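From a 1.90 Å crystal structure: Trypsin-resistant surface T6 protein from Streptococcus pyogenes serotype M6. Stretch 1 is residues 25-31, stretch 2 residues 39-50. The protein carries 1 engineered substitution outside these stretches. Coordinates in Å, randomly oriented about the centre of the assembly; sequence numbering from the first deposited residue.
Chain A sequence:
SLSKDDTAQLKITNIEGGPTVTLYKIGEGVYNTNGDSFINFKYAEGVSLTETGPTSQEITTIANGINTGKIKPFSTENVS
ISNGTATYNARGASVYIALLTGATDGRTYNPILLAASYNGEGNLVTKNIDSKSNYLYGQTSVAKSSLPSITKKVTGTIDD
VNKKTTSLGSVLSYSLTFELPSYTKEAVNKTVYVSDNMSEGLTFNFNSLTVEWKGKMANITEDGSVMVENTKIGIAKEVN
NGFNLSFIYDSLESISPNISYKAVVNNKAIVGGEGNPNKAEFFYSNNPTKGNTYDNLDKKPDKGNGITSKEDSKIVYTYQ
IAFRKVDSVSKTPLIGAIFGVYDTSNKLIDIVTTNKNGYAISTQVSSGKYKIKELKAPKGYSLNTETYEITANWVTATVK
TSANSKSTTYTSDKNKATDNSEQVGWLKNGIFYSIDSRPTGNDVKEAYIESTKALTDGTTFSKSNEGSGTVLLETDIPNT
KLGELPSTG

Stretch 1, residues 25-31: KIGEGVY
Stretch 2 39-50: INFKYAEGVSLT

Residues 25-31 and 39-50 of this surface protein illustrate how an antiparallel strand pair is held chiefly by its backbone, with side chains sorted onto two faces and an apolar cluster closing one end. The strands 25-31 and 39-43 run with their N-to-C directions at 149° and their axes approach to 4.3 Å, and 595 Å² is buried between the stretches. The register pairs Gly27 with Tyr43, Glu28 with Lys42, Gly29 with Phe41 and Val30 with Asn40, at CA-CA distances of 4.2, 5.0, 4.6 and 5.2 Å.

The hydrogen bonds follow the alternation expected of such a ladder. Glu28 and Lys42 form a reciprocal pair, Glu28 N to Lys42 O and Lys42 N to Glu28 O both at 2.7 Å. Val30 N donates to Asn40 O at 2.6 Å, but the return bond from Asn40 N to Val30 O is weak, at 3.3 Å; Val30 O also accepts Ile39 N at 2.7 Å; Ile39, at phi/psi -96/-69, departs from extended geometry. At the other end Ala44 N reaches Ile26 O at 2.9 Å. Between these rungs, CA-H...O contacts add Tyr43 CA to Ile26 O at 3.3 Å and Phe41 CA to Glu28 O at 3.2 Å.

On one face, each glycine of the first strand, Gly27 and Gly29, sits opposite an aromatic residue of the second, Tyr43 and Phe41. Tyr43 (chi1 -68°, chi2 -73°) and Phe41 (chi1 -71°, chi2 -68°), both m, lay their rings beside the partner glycines, with Gly27 CA 3.8 Å from Tyr43 CD1 and Gly29 CA 3.9 Å from Phe41 CD1. A CB on Gly27 would lie only 3.0 Å from Tyr43 CE1, so the bare backbone suits this site.

The other face carries Glu28, Val30, Asn40 and Lys42. Glu28 (m, t, then -23°) and Lys42 (t, t, p, 139°) bring opposite charges near each other, but Glu28 OE1 to Lys42 NZ, at 4.2 Å, is beyond a salt bridge. Val30, chi1 t, puts CG2 3.8 Å from the aliphatic Lys42 CB, while Asn40 (p, chi2 -11°) brings OD1 to 3.2 Å from Val30 CB.

Beyond the strand, a type II turn from Ala44 to Val47, closed by Val47 N to Ala44 O at 3.0 Å, places Gly46 at 99/-15, angles that themselves call for glycine. The chain then returns to buried Ile26 (p, t): Ile26 CB lies 4.2 Å from Val47 CG2 (Val47 t), and Ile26 CD1 lies 4.4 Å from Leu49 CD2 (Leu49 p, p).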

ATOM      1  N   LYS A  25     -34.747  14.782 -11.574  1.00 18.80           N
ATOM      2  CA  LYS A  25     -36.121  14.479 -11.936  1.00 19.49           C
ATOM      3  C   LYS A  25     -36.178  13.860 -13.335  1.00 19.40           C
ATOM      4  O   LYS A  25     -35.835  14.515 -14.321  1.00 20.89           O
ATOM      5  CB  LYS A  25     -36.981  15.731 -11.866  1.00 19.75           C
ATOM      6  CG  LYS A  25     -38.467  15.484 -12.016  1.00 20.90           C
ATOM      7  CD  LYS A  25     -39.122  16.859 -12.031  1.00 22.28           C
ATOM      8  CE  LYS A  25     -40.586  16.840 -11.724  1.00 23.26           C
ATOM      9  NZ  LYS A  25     -41.003  18.260 -11.516  1.00 23.96           N
ATOM     10  N   ILE A  26     -36.640  12.616 -13.387  1.00 18.50           N
ATOM     11  CA  ILE A  26     -36.761  11.848 -14.630  1.00 19.90           C
ATOM     12  C   ILE A  26     -38.207  11.609 -15.057  1.00 20.82           C
ATOM     13  O   ILE A  26     -38.443  11.099 -16.152  1.00 21.23           O
ATOM     14  CB  ILE A  26     -36.074  10.465 -14.504  1.00 19.33           C
ATOM     15  CG1 ILE A  26     -36.615   9.692 -13.302  1.00 19.74           C
ATOM     16  CG2 ILE A  26     -34.571  10.659 -14.383  1.00 19.28           C
ATOM     17  CD1 ILE A  26     -36.469   8.183 -13.418  1.00 20.43           C
ATOM     18  N   GLY A  27     -39.165  11.956 -14.192  1.00 22.56           N
ATOM     19  CA  GLY A  27     -40.599  11.757 -14.470  1.00 22.39           C
ATOM     20  C   GLY A  27     -41.402  12.950 -13.970  1.00 24.53           C
ATOM     21  O   GLY A  27     -41.399  13.237 -12.763  1.00 22.36           O
ATOM     22  N   GLU A  28     -42.057  13.656 -14.903  1.00 24.81           N
ATOM     23  CA  GLU A  28     -42.969  14.760 -14.587  1.00 27.71           C
ATOM     24  C   GLU A  28     -44.390  14.231 -14.453  1.00 27.55           C
ATOM     25  O   GLU A  28     -44.880  13.478 -15.316  1.00 26.70           O
ATOM     26  CB  GLU A  28     -42.961  15.842 -15.689  1.00 30.67           C
ATOM     27  CG  GLU A  28     -41.787  16.799 -15.625  1.00 32.35           C
ATOM     28  CD  GLU A  28     -41.855  17.937 -16.655  1.00 34.52           C
ATOM     29  OE1 GLU A  28     -42.538  17.804 -17.698  1.00 34.37           O
ATOM     30  OE2 GLU A  28     -41.197  18.975 -16.426  1.00 34.90           O
ATOM     31  N   GLY A  29     -45.058  14.632 -13.377  1.00 27.29           N
ATOM     32  CA  GLY A  29     -46.486  14.347 -13.222  1.00 26.66           C
ATOM     33  C   GLY A  29     -47.298  15.235 -14.162  1.00 27.32           C
ATOM     34  O   GLY A  29     -47.166  16.465 -14.127  1.00 26.76           O
ATOM     35  N   VAL A  30     -48.129  14.622 -15.004  1.00 26.07           N
ATOM     36  CA  VAL A  30     -48.983  15.382 -15.927  1.00 25.63           C
ATOM     37  C   VAL A  30     -50.388  15.484 -15.363  1.00 25.76           C
ATOM     38  O   VAL A  30     -51.045  14.478 -15.100  1.00 23.63           O
ATOM     39  CB  VAL A  30     -49.056  14.746 -17.335  1.00 25.37           C
ATOM     40  CG1 VAL A  30     -49.739  15.696 -18.326  1.00 25.65           C
ATOM     41  CG2 VAL A  30     -47.671  14.397 -17.833  1.00 25.28           C
ATOM     42  N   TYR A  31     -50.849  16.716 -15.193  1.00 26.22           N
ATOM     43  CA  TYR A  31     -52.194  16.969 -14.743  1.00 27.92           C
ATOM     44  C   TYR A  31     -53.014  17.564 -15.902  1.00 29.53           C
ATOM     45  O   TYR A  31     -52.450  17.984 -16.922  1.00 31.49           O
ATOM     46  CB  TYR A  31     -52.148  17.944 -13.567  1.00 28.15           C
ATOM     47  CG  TYR A  31     -51.443  17.439 -12.311  1.00 27.77           C
ATOM     48  CD1 TYR A  31     -50.043  17.419 -12.205  1.00 27.82           C
ATOM     49  CD2 TYR A  31     -52.184  17.019 -11.208  1.00 28.01           C
ATOM     50  CE1 TYR A  31     -49.412  16.968 -11.038  1.00 27.38           C
ATOM     51  CE2 TYR A  31     -51.572  16.576 -10.047  1.00 28.00           C
ATOM     52  CZ  TYR A  31     -50.194  16.544  -9.954  1.00 27.69           C
ATOM     53  OH  TYR A  31     -49.657  16.086  -8.770  1.00 25.44           O
ATOM     54  N   ILE A  39     -53.151  12.850 -14.562  1.00 31.59           N
ATOM     55  CA  ILE A  39     -53.248  12.046 -15.778  1.00 32.09           C
ATOM     56  C   ILE A  39     -52.241  10.883 -15.752  1.00 32.50           C
ATOM     57  O   ILE A  39     -52.626   9.714 -15.634  1.00 31.68           O
ATOM     58  CB  ILE A  39     -53.036  12.945 -17.028  1.00 33.07           C
ATOM     59  CG1 ILE A  39     -53.915  14.208 -16.934  1.00 32.95           C
ATOM     60  CG2 ILE A  39     -53.317  12.177 -18.319  1.00 34.35           C
ATOM     61  CD1 ILE A  39     -53.992  15.014 -18.221  1.00 33.32           C
ATOM     62  N   ASN A  40     -50.952  11.214 -15.846  1.00 31.75           N
ATOM     63  CA  ASN A  40     -49.893  10.211 -15.950  1.00 31.85           C
ATOM     64  C   ASN A  40     -48.528  10.844 -15.693  1.00 29.57           C
ATOM     65  O   ASN A  40     -48.426  12.046 -15.421  1.00 27.41           O
ATOM     66  CB  ASN A  40     -49.916   9.557 -17.348  1.00 33.34           C
ATOM     67  CG  ASN A  40     -49.544  10.531 -18.459  1.00 34.94           C
ATOM     68  OD1 ASN A  40     -49.468  11.734 -18.244  1.00 35.54           O
ATOM     69  ND2 ASN A  40     -49.305  10.005 -19.661  1.00 38.16           N
ATOM     70  N   PHE A  41     -47.481  10.030 -15.800  1.00 29.07           N
ATOM     71  CA  PHE A  41     -46.110  10.533 -15.781  1.00 26.81           C
ATOM     72  C   PHE A  41     -45.550  10.701 -17.169  1.00 27.63           C
ATOM     73  O   PHE A  41     -45.672   9.798 -17.977  1.00 26.67           O
ATOM     74  CB  PHE A  41     -45.219   9.561 -15.035  1.00 25.84           C
ATOM     75  CG  PHE A  41     -45.463   9.554 -13.576  1.00 24.33           C
ATOM     76  CD1 PHE A  41     -45.141  10.668 -12.815  1.00 24.21           C
ATOM     77  CD2 PHE A  41     -46.014   8.454 -12.959  1.00 24.12           C
ATOM     78  CE1 PHE A  41     -45.374  10.672 -11.450  1.00 24.31           C
ATOM     79  CE2 PHE A  41     -46.246   8.454 -11.599  1.00 24.68           C
ATOM     80  CZ  PHE A  41     -45.924   9.567 -10.845  1.00 23.59           C
ATOM     81  N   LYS A  42     -44.926  11.848 -17.424  1.00 29.27           N
ATOM     82  CA  LYS A  42     -44.093  12.034 -18.605  1.00 30.47           C
ATOM     83  C   LYS A  42     -42.615  11.869 -18.233  1.00 29.12           C
ATOM     84  O   LYS A  42     -42.081  12.628 -17.425  1.00 27.91           O
ATOM     85  CB  LYS A  42     -44.310  13.416 -19.218  1.00 32.84           C
ATOM     86  CG  LYS A  42     -43.353  13.707 -20.373  1.00 34.76           C
ATOM     87  CD  LYS A  42     -43.788  14.885 -21.236  1.00 38.16           C
ATOM     88  CE  LYS A  42     -43.251  16.221 -20.741  1.00 39.28           C
ATOM     89  NZ  LYS A  42     -42.794  17.091 -21.867  1.00 40.92           N
ATOM     90  N   TYR A  43     -41.962  10.896 -18.852  1.00 28.20           N
ATOM     91  CA  TYR A  43     -40.581  10.560 -18.543  1.00 27.09           C
ATOM     92  C   TYR A  43     -39.631  11.214 -19.526  1.00 27.00           C
ATOM     93  O   TYR A  43     -39.964  11.374 -20.691  1.00 27.71           O
ATOM     94  CB  TYR A  43     -40.404   9.047 -18.592  1.00 26.07           C
ATOM     95  CG  TYR A  43     -41.137   8.340 -17.490  1.00 26.47           C
ATOM     96  CD1 TYR A  43     -40.667   8.394 -16.180  1.00 26.31           C
ATOM     97  CD2 TYR A  43     -42.296   7.617 -17.742  1.00 25.65           C
ATOM     98  CE1 TYR A  43     -41.325   7.754 -15.160  1.00 24.67           C
ATOM     99  CE2 TYR A  43     -42.963   6.969 -16.723  1.00 25.29           C
ATOM    100  CZ  TYR A  43     -42.470   7.042 -15.429  1.00 25.43           C
ATOM    101  OH  TYR A  43     -43.123   6.394 -14.388  1.00 24.59           O
ATOM    102  N   ALA A  44     -38.439  11.570 -19.063  1.00 25.79           N
ATOM    103  CA  ALA A  44     -37.421  12.154 -19.933  1.00 25.47           C
ATOM    104  C   ALA A  44     -37.076  11.194 -21.080  1.00 25.31           C
ATOM    105  O   ALA A  44     -37.155   9.968 -20.919  1.00 23.77           O
ATOM    106  CB  ALA A  44     -36.176  12.504 -19.134  1.00 25.98           C
ATOM    107  N   GLU A  45     -36.750  11.769 -22.243  1.00 25.96           N
ATOM    108  CA  GLU A  45     -36.407  10.999 -23.440  1.00 25.75           C
ATOM    109  C   GLU A  45     -35.205  10.156 -23.100  1.00 26.72           C
ATOM    110  O   GLU A  45     -34.235  10.683 -22.548  1.00 27.47           O
ATOM    111  CB  GLU A  45     -36.055  11.925 -24.616  1.00 25.52           C
ATOM    112  N   GLY A  46     -35.283   8.865 -23.412  1.00 27.43           N
ATOM    113  CA  GLY A  46     -34.207   7.913 -23.135  1.00 28.39           C
ATOM    114  C   GLY A  46     -34.434   7.093 -21.872  1.00 29.32           C
ATOM    115  O   GLY A  46     -33.749   6.085 -21.640  1.00 29.74           O
ATOM    116  N   VAL A  47     -35.379   7.528 -21.035  1.00 29.01           N
ATOM    117  CA  VAL A  47     -35.705   6.794 -19.835  1.00 28.82           C
ATOM    118  C   VAL A  47     -36.581   5.621 -20.216  1.00 30.04           C
ATOM    119  O   VAL A  47     -37.606   5.783 -20.878  1.00 29.60           O
ATOM    120  CB  VAL A  47     -36.424   7.659 -18.780  1.00 28.69           C
ATOM    121  CG1 VAL A  47     -36.898   6.804 -17.611  1.00 28.63           C
ATOM    122  CG2 VAL A  47     -35.504   8.761 -18.286  1.00 28.80           C
ATOM    123  N   SER A  48     -36.163   4.442 -19.777  1.00 29.07           N
ATOM    124  CA  SER A  48     -36.904   3.237 -19.985  1.00 30.47           C
ATOM    125  C   SER A  48     -36.984   2.503 -18.659  1.00 30.34           C
ATOM    126  O   SER A  48     -35.955   2.176 -18.056  1.00 30.75           O
ATOM    127  CB  SER A  48     -36.191   2.390 -21.049  1.00 31.91           C
ATOM    128  OG  SER A  48     -36.747   1.098 -21.148  1.00 31.57           O
ATOM    129  N   LEU A  49     -38.202   2.256 -18.189  1.00 30.98           N
ATOM    130  CA  LEU A  49     -38.400   1.461 -16.978  1.00 31.05           C
ATOM    131  C   LEU A  49     -39.714   0.716 -17.002  1.00 30.80           C
ATOM    132  O   LEU A  49     -40.614   1.043 -17.775  1.00 32.25           O
ATOM    133  CB  LEU A  49     -38.308   2.334 -15.718  1.00 32.09           C
ATOM    134  CG  LEU A  49     -39.129   3.627 -15.646  1.00 31.86           C
ATOM    135  CD1 LEU A  49     -40.611   3.353 -15.420  1.00 31.36           C
ATOM    136  CD2 LEU A  49     -38.573   4.519 -14.540  1.00 32.66           C
ATOM    137  N   THR A  50     -39.809  -0.274 -16.129  1.00 30.87           N
ATOM    138  CA  THR A  50     -41.002  -1.080 -15.958  1.00 31.11           C
ATOM    139  C   THR A  50     -41.875  -0.470 -14.860  1.00 32.85           C
ATOM    140  O   THR A  50     -41.517  -0.508 -13.687  1.00 29.18           O
ATOM    141  CB  THR A  50     -40.596  -2.505 -15.570  1.00 31.59           C
ATOM    142  OG1 THR A  50     -39.685  -3.003 -16.550  1.00 31.10           O
ATOM    143  CG2 THR A  50     -41.787  -3.416 -15.475  1.00 32.82           C
TER